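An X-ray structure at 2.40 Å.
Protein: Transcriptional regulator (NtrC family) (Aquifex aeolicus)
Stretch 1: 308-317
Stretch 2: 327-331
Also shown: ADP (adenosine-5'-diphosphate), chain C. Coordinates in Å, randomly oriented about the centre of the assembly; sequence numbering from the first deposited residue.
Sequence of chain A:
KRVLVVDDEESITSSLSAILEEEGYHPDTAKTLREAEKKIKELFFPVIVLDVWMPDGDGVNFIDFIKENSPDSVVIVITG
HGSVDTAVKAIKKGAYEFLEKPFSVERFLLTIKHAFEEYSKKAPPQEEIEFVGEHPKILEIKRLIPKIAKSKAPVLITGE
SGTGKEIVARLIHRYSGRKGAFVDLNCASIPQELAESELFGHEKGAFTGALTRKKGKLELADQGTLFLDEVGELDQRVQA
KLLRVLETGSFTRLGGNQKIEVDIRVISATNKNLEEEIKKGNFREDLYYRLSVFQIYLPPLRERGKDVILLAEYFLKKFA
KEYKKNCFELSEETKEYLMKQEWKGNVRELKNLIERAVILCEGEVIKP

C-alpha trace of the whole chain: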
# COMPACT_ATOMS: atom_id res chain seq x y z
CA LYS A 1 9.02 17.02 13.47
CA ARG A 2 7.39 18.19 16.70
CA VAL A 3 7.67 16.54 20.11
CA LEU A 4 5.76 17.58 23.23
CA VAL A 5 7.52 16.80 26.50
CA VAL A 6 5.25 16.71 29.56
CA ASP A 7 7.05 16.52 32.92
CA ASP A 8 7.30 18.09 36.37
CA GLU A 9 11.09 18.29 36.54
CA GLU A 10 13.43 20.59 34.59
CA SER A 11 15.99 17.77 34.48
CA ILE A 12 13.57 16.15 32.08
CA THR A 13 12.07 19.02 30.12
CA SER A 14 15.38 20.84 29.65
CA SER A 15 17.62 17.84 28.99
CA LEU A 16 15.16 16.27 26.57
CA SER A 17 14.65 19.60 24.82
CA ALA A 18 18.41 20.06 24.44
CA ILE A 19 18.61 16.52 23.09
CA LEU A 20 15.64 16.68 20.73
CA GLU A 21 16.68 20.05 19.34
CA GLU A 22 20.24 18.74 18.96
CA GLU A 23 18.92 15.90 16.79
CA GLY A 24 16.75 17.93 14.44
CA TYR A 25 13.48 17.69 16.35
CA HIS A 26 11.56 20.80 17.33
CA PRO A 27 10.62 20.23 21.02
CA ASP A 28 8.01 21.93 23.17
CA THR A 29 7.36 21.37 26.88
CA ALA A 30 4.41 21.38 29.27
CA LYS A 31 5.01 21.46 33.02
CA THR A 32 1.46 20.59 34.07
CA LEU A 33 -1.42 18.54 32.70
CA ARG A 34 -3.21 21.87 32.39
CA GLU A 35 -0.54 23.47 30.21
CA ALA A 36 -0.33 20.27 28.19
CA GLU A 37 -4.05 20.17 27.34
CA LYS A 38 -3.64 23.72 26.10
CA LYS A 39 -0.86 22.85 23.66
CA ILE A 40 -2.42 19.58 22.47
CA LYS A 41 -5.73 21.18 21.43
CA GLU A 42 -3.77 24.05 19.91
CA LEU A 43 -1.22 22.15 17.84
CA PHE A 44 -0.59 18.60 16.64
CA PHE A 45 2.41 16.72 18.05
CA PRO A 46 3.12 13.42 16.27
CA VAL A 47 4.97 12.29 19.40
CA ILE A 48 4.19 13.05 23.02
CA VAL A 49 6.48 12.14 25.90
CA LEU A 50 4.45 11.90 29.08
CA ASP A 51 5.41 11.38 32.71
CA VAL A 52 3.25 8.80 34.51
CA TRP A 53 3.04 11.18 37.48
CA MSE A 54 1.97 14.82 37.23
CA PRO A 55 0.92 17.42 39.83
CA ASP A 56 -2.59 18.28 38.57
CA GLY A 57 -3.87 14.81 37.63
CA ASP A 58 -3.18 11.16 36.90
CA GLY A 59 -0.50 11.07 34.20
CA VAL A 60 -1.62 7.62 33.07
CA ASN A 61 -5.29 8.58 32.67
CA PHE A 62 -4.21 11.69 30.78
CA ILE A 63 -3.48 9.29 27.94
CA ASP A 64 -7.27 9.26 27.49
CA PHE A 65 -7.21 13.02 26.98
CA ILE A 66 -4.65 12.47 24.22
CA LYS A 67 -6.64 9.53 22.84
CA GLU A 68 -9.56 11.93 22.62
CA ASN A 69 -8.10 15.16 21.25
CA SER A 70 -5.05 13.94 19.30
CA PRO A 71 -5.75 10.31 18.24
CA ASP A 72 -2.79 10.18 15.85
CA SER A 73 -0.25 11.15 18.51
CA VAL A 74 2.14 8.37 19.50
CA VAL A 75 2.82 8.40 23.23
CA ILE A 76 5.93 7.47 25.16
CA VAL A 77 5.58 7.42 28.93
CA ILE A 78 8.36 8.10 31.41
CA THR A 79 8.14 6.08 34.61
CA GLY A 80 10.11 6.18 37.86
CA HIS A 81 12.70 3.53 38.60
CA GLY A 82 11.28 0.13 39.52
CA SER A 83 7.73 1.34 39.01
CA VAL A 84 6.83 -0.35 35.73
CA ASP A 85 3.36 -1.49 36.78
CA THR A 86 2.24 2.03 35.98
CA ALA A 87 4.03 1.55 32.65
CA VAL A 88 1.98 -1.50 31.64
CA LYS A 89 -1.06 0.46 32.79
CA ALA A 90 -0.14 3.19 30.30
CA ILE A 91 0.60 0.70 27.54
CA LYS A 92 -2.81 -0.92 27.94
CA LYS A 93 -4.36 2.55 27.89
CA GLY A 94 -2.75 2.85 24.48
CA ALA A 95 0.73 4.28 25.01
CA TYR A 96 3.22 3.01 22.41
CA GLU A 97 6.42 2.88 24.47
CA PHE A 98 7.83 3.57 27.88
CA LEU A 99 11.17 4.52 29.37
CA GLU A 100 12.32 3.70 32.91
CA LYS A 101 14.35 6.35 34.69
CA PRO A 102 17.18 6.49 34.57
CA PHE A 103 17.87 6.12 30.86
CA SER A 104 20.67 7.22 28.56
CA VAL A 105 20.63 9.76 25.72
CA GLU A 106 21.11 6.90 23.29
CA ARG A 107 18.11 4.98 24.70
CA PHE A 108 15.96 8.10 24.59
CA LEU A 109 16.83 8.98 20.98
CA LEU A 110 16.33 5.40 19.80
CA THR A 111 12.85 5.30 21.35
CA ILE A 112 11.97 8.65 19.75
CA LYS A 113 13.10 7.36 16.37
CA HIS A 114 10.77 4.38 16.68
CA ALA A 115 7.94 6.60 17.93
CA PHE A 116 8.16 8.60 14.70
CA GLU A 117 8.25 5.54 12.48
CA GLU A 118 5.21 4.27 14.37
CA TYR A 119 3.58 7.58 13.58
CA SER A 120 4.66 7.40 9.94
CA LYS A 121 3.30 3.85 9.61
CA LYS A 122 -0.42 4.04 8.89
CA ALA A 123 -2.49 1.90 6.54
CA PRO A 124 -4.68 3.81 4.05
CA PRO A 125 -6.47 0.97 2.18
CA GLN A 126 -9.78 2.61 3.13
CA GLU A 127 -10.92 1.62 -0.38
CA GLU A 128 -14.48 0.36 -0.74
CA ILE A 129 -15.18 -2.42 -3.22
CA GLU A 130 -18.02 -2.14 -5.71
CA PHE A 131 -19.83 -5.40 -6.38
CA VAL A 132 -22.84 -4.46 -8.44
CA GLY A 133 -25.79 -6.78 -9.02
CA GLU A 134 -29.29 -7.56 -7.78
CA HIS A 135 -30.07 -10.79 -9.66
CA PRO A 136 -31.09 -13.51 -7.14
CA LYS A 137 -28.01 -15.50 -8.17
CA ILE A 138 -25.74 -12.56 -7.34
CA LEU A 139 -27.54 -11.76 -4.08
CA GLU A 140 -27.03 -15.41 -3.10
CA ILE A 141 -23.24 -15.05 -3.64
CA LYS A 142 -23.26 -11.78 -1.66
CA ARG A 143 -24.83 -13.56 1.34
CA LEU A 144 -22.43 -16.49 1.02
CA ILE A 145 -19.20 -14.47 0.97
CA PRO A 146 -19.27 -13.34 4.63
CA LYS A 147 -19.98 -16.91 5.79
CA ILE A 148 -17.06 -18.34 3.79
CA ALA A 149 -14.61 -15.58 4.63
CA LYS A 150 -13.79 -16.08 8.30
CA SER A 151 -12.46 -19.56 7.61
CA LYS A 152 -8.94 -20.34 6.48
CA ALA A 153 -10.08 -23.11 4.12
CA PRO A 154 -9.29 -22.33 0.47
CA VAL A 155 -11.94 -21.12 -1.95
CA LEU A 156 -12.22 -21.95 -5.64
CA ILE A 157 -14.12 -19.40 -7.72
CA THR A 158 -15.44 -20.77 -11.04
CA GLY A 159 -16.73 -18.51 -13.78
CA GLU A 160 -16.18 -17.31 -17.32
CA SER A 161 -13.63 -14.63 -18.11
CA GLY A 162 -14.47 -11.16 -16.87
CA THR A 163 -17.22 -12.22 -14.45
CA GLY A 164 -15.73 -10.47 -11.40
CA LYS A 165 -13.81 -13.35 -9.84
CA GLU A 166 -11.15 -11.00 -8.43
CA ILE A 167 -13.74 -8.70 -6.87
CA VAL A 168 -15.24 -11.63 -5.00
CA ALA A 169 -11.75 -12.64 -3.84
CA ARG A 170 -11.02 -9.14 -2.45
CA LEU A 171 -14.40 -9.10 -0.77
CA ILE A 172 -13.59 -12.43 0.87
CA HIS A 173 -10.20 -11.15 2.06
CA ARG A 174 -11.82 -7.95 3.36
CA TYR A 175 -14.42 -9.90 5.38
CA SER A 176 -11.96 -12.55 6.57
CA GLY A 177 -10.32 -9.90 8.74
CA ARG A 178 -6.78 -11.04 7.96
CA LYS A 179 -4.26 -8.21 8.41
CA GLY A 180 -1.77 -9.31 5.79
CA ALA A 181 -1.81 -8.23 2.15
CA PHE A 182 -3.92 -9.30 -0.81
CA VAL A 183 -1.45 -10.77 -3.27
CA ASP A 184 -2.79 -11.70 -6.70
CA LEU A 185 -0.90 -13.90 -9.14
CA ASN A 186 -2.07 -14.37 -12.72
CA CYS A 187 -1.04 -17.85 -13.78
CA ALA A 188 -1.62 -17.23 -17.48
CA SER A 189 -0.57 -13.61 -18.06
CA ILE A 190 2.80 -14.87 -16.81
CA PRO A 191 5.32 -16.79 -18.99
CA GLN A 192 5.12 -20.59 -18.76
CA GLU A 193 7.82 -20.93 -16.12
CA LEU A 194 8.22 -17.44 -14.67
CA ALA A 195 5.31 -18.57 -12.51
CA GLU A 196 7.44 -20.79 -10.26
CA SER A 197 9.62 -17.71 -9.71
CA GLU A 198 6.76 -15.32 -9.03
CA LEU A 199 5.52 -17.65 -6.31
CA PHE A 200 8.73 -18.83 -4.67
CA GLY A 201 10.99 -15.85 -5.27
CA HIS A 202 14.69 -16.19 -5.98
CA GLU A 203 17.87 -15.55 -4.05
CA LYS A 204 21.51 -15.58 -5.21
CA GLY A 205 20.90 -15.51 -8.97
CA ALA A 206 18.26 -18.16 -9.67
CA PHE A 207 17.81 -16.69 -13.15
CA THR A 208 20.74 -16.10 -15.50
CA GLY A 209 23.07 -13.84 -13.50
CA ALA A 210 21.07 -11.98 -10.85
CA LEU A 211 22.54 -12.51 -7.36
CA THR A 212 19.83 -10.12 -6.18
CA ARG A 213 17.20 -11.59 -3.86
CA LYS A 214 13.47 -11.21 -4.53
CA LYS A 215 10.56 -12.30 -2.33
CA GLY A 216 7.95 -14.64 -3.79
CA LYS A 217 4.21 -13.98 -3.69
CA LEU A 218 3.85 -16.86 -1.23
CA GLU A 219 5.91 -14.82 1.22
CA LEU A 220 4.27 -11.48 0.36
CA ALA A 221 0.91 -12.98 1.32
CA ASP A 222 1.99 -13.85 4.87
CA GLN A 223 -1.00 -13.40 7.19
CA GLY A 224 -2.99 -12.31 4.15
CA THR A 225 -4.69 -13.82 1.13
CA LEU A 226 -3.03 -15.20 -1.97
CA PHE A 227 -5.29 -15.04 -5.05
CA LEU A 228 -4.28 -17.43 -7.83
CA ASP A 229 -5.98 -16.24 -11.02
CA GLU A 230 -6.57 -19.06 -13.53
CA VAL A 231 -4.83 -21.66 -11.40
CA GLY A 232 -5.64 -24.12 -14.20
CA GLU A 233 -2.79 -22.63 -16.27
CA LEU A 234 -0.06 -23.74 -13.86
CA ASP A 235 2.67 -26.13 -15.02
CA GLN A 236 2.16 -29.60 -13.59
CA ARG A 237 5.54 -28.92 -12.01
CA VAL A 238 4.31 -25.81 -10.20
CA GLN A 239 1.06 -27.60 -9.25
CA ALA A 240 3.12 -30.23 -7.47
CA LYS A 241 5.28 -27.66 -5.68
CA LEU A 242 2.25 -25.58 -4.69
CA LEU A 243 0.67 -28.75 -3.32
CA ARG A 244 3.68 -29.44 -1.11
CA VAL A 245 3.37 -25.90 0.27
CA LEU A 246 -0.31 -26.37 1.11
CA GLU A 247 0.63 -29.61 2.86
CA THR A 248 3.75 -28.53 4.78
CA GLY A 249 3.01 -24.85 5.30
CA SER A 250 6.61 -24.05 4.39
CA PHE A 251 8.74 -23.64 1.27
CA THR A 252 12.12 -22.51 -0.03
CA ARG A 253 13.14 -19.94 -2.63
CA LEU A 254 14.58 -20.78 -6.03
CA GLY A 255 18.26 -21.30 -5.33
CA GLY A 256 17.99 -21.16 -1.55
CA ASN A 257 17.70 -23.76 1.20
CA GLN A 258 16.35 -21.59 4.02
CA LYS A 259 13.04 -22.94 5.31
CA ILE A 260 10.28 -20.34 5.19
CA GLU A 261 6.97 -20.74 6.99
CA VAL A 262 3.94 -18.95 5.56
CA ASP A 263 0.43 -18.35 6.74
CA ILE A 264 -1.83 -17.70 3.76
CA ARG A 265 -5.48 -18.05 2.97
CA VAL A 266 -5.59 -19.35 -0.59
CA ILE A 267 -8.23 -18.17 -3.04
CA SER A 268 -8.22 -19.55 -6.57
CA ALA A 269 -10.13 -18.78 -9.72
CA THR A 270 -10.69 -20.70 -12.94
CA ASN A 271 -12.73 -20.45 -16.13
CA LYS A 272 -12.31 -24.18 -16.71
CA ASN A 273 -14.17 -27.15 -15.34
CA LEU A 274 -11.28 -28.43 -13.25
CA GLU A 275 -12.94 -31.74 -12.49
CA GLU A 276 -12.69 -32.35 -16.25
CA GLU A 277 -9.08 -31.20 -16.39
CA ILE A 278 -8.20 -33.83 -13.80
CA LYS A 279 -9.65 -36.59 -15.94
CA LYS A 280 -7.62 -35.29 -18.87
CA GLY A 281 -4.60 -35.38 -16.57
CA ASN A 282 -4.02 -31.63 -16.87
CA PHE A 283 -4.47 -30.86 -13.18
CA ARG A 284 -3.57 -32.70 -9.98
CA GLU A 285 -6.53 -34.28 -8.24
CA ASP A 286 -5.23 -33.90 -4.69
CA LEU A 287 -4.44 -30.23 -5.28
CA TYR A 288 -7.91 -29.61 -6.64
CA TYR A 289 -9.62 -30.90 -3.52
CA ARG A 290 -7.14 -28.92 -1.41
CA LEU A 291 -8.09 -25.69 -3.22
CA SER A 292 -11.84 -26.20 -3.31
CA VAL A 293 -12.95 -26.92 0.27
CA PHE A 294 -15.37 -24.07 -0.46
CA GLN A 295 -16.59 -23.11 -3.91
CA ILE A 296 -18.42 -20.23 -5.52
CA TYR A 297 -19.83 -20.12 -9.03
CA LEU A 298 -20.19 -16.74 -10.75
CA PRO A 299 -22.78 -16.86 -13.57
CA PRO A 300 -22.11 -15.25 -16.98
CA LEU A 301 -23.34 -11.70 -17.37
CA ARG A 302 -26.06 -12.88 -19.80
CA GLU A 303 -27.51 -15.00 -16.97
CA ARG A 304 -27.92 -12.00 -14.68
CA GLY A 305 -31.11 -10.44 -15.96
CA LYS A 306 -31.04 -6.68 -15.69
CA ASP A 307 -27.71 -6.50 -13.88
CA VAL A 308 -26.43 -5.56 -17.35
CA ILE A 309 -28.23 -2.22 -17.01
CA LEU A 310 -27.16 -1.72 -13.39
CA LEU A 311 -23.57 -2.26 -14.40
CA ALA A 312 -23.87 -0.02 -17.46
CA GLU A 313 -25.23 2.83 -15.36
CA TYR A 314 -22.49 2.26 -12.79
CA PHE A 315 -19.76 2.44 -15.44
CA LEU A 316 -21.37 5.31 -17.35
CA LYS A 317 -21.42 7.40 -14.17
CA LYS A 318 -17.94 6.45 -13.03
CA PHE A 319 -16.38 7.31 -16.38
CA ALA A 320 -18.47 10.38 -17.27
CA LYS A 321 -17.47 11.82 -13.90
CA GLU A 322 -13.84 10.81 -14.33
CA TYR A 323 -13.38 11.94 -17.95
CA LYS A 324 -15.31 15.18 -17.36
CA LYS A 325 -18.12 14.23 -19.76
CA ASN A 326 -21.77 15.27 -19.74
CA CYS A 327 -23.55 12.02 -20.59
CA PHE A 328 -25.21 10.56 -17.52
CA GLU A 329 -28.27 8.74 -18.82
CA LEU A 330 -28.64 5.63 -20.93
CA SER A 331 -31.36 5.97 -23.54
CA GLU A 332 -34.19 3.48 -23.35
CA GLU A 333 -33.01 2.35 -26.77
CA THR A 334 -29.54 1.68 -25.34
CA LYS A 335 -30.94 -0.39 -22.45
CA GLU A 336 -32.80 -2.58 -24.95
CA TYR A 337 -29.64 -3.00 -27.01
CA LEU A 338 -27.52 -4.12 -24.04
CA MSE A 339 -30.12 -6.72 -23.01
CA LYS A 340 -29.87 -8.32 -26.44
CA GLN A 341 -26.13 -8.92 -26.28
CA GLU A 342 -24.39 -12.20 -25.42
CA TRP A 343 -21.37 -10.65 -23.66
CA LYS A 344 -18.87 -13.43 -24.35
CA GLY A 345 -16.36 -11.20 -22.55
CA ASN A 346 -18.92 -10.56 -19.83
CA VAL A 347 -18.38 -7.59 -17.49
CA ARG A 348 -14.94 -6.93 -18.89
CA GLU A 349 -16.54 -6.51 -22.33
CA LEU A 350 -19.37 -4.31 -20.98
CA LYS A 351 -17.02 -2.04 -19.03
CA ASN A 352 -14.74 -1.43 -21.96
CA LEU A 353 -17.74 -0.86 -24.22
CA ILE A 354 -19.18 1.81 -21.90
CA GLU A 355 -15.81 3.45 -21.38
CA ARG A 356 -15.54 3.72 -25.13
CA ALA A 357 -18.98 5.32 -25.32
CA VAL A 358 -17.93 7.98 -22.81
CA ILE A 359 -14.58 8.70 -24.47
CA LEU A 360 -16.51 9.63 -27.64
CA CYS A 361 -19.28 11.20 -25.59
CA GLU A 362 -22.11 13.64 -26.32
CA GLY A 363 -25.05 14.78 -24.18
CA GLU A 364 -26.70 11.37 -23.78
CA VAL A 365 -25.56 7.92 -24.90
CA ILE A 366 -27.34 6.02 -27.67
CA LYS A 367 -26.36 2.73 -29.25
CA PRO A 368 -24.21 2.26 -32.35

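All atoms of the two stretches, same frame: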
# COMPACT_ATOMS: atom_id res chain seq x y z
N VAL A 308 -27.16 -6.16 -16.23
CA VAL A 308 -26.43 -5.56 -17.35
C VAL A 308 -26.67 -4.05 -17.39
O VAL A 308 -25.75 -3.27 -17.67
CB VAL A 308 -26.77 -6.23 -18.70
CG1 VAL A 308 -28.26 -6.36 -18.88
CG2 VAL A 308 -26.17 -5.45 -19.85
N ILE A 309 -27.90 -3.64 -17.10
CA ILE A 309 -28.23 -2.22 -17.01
C ILE A 309 -27.64 -1.56 -15.77
O ILE A 309 -27.12 -0.44 -15.84
CB ILE A 309 -29.73 -2.01 -16.96
CG1 ILE A 309 -30.41 -2.68 -18.16
CG2 ILE A 309 -30.03 -0.52 -16.93
CD1 ILE A 309 -29.68 -2.46 -19.46
N LEU A 310 -27.72 -2.24 -14.63
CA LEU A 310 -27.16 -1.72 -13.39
C LEU A 310 -25.69 -1.42 -13.58
O LEU A 310 -25.20 -0.36 -13.21
CB LEU A 310 -27.33 -2.72 -12.23
CG LEU A 310 -28.76 -2.93 -11.73
CD1 LEU A 310 -28.78 -3.77 -10.47
CD2 LEU A 310 -29.43 -1.59 -11.48
N LEU A 311 -24.99 -2.37 -14.18
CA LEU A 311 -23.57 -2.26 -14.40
C LEU A 311 -23.26 -1.14 -15.39
O LEU A 311 -22.31 -0.36 -15.19
CB LEU A 311 -23.02 -3.60 -14.89
CG LEU A 311 -22.91 -4.65 -13.79
CD1 LEU A 311 -22.81 -6.07 -14.33
CD2 LEU A 311 -21.72 -4.32 -12.88
N ALA A 312 -24.06 -1.05 -16.45
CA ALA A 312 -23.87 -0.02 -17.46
C ALA A 312 -23.98 1.37 -16.84
O ALA A 312 -23.18 2.26 -17.12
CB ALA A 312 -24.88 -0.18 -18.60
N GLU A 313 -24.99 1.55 -16.00
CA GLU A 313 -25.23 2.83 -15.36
C GLU A 313 -24.09 3.14 -14.39
O GLU A 313 -23.68 4.29 -14.26
CB GLU A 313 -26.57 2.82 -14.64
CG GLU A 313 -27.76 2.80 -15.59
CD GLU A 313 -29.08 2.53 -14.90
OE1 GLU A 313 -29.08 1.93 -13.80
OE2 GLU A 313 -30.13 2.92 -15.46
N TYR A 314 -23.58 2.11 -13.73
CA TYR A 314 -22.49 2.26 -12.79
C TYR A 314 -21.22 2.69 -13.51
O TYR A 314 -20.47 3.55 -13.03
CB TYR A 314 -22.28 0.96 -12.02
CG TYR A 314 -20.95 0.82 -11.29
CD1 TYR A 314 -20.78 1.31 -10.01
CD2 TYR A 314 -19.89 0.16 -11.89
CE1 TYR A 314 -19.56 1.17 -9.35
CE2 TYR A 314 -18.68 0.02 -11.25
CZ TYR A 314 -18.53 0.52 -9.98
OH TYR A 314 -17.31 0.36 -9.36
N PHE A 315 -20.97 2.10 -14.68
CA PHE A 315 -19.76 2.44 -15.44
C PHE A 315 -19.91 3.80 -16.13
O PHE A 315 -18.98 4.60 -16.15
CB PHE A 315 -19.42 1.33 -16.46
CG PHE A 315 -18.92 0.05 -15.83
CD1 PHE A 315 -17.85 0.07 -14.94
CD2 PHE A 315 -19.53 -1.16 -16.11
CE1 PHE A 315 -17.39 -1.10 -14.34
CE2 PHE A 315 -19.07 -2.34 -15.53
CZ PHE A 315 -18.01 -2.31 -14.64
N LEU A 316 -21.09 4.05 -16.68
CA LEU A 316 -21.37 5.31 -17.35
C LEU A 316 -21.16 6.49 -16.40
O LEU A 316 -20.61 7.51 -16.79
CB LEU A 316 -22.81 5.32 -17.88
CG LEU A 316 -23.25 6.60 -18.59
CD1 LEU A 316 -22.49 6.78 -19.90
CD2 LEU A 316 -24.76 6.57 -18.84
N LYS A 317 -21.61 6.35 -15.15
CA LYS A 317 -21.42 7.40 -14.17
C LYS A 317 -19.95 7.55 -13.81
O LYS A 317 -19.40 8.64 -13.84
CB LYS A 317 -22.22 7.14 -12.90
CG LYS A 317 -23.60 7.76 -12.90
CD LYS A 317 -24.41 7.31 -14.11
CE LYS A 317 -25.88 7.61 -13.94
NZ LYS A 317 -26.12 9.06 -13.70
N CYS A 327 -22.63 13.04 -20.11
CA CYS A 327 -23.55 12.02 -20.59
C CYS A 327 -23.86 11.05 -19.47
O CYS A 327 -23.15 10.06 -19.28
CB CYS A 327 -22.93 11.27 -21.77
SG CYS A 327 -21.27 10.64 -21.43
N PHE A 328 -24.92 11.32 -18.73
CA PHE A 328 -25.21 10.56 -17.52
C PHE A 328 -26.40 9.62 -17.60
O PHE A 328 -26.63 8.83 -16.68
CB PHE A 328 -25.33 11.49 -16.31
CG PHE A 328 -24.00 12.02 -15.85
CD1 PHE A 328 -23.22 11.27 -14.99
CD2 PHE A 328 -23.53 13.24 -16.30
CE1 PHE A 328 -22.00 11.74 -14.57
CE2 PHE A 328 -22.31 13.72 -15.88
CZ PHE A 328 -21.54 12.97 -15.01
N GLU A 329 -27.17 9.67 -18.68
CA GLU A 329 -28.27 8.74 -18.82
C GLU A 329 -28.12 7.83 -20.02
O GLU A 329 -27.63 8.25 -21.08
CB GLU A 329 -29.62 9.47 -18.88
CG GLU A 329 -29.79 10.35 -20.10
CD GLU A 329 -31.25 10.70 -20.36
OE1 GLU A 329 -31.62 11.87 -20.14
OE2 GLU A 329 -32.01 9.80 -20.79
N LEU A 330 -28.52 6.58 -19.84
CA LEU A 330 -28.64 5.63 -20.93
C LEU A 330 -30.02 5.77 -21.55
O LEU A 330 -31.02 5.73 -20.83
CB LEU A 330 -28.48 4.20 -20.42
CG LEU A 330 -27.14 3.80 -19.83
CD1 LEU A 330 -27.23 2.42 -19.16
CD2 LEU A 330 -26.07 3.83 -20.92
N SER A 331 -30.08 5.90 -22.87
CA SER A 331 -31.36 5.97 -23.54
C SER A 331 -32.10 4.66 -23.34
O SER A 331 -31.48 3.62 -23.09
CB SER A 331 -31.18 6.25 -25.03
OG SER A 331 -30.87 5.06 -25.74
PB ADP C . -12.31 -11.82 -13.85
O1B ADP C . -11.53 -11.57 -12.57
O2B ADP C . -11.47 -12.32 -15.01
O3B ADP C . -13.55 -12.65 -13.67
PA ADP C . -12.55 -8.93 -13.74
O1A ADP C . -13.38 -8.67 -12.52
O2A ADP C . -11.05 -8.78 -13.63
O3A ADP C . -12.93 -10.40 -14.32
O5' ADP C . -13.05 -7.95 -14.92
C5' ADP C . -14.21 -7.15 -14.75
C4' ADP C . -13.90 -5.67 -14.77
O4' ADP C . -15.11 -5.01 -14.44
C3' ADP C . -12.95 -5.30 -13.65
O3' ADP C . -12.38 -4.02 -13.93
C2' ADP C . -13.82 -5.12 -12.43
O2' ADP C . -13.31 -3.99 -11.73
C1' ADP C . -15.17 -4.76 -13.02
N9 ADP C . -16.26 -5.58 -12.45
C8 ADP C . -16.44 -6.89 -12.66
N7 ADP C . -17.54 -7.35 -12.03
C5 ADP C . -18.09 -6.30 -11.40
C6 ADP C . -19.27 -6.09 -10.53
N6 ADP C . -20.10 -7.13 -10.23
N1 ADP C . -19.50 -4.85 -10.07
C2 ADP C . -18.68 -3.82 -10.38
N3 ADP C . -17.59 -3.94 -11.16
C4 ADP C . -17.25 -5.13 -11.68

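Residues 308-317 form helix throughout, held by i to i+4 backbone hydrogen bonds such as Ala312 N to Val308 O (3.0 Å), and pack against the irregular segment 327-331. Val308, the first residue of the stretch, lies out of reach of that segment. The next residue, Ile309, makes only a marginal approach, its carbonyl O lying 4.4 Å from Leu330 CD1. Leu311, also out of reach of the segment, lies beside the nucleotide: its CD2 is 3.6 Å from ADP N1. Ala312 points toward the segment, and its CB lies 3.5 Å from Leu330 CD1, an apolar contact. The aliphatic part of Glu313 flanks the same methyl, CG to Leu330 CD1 being 3.6 Å. Tyr314 and Phe315 are out of reach of the segment and meet the adenine, Tyr314 CE2 lying 3.9 Å from ADP C2 and Phe315 CZ 3.9 Å from ADP N3. Leu316, one turn after Ala312, again points toward the segment and is buried there: its CD2 packs 3.7 Å from Leu330 CD2, while its CD1 lies 3.4 Å from Cys327 O. The CA-to-CB bond of Lys317 points sideways to the segment, but the end of the side chain comes nearer, so that NZ gives a weak hydrogen bond to Phe328 O (3.0 Å) and sits at the edge of the Phe328 ring, near its plane.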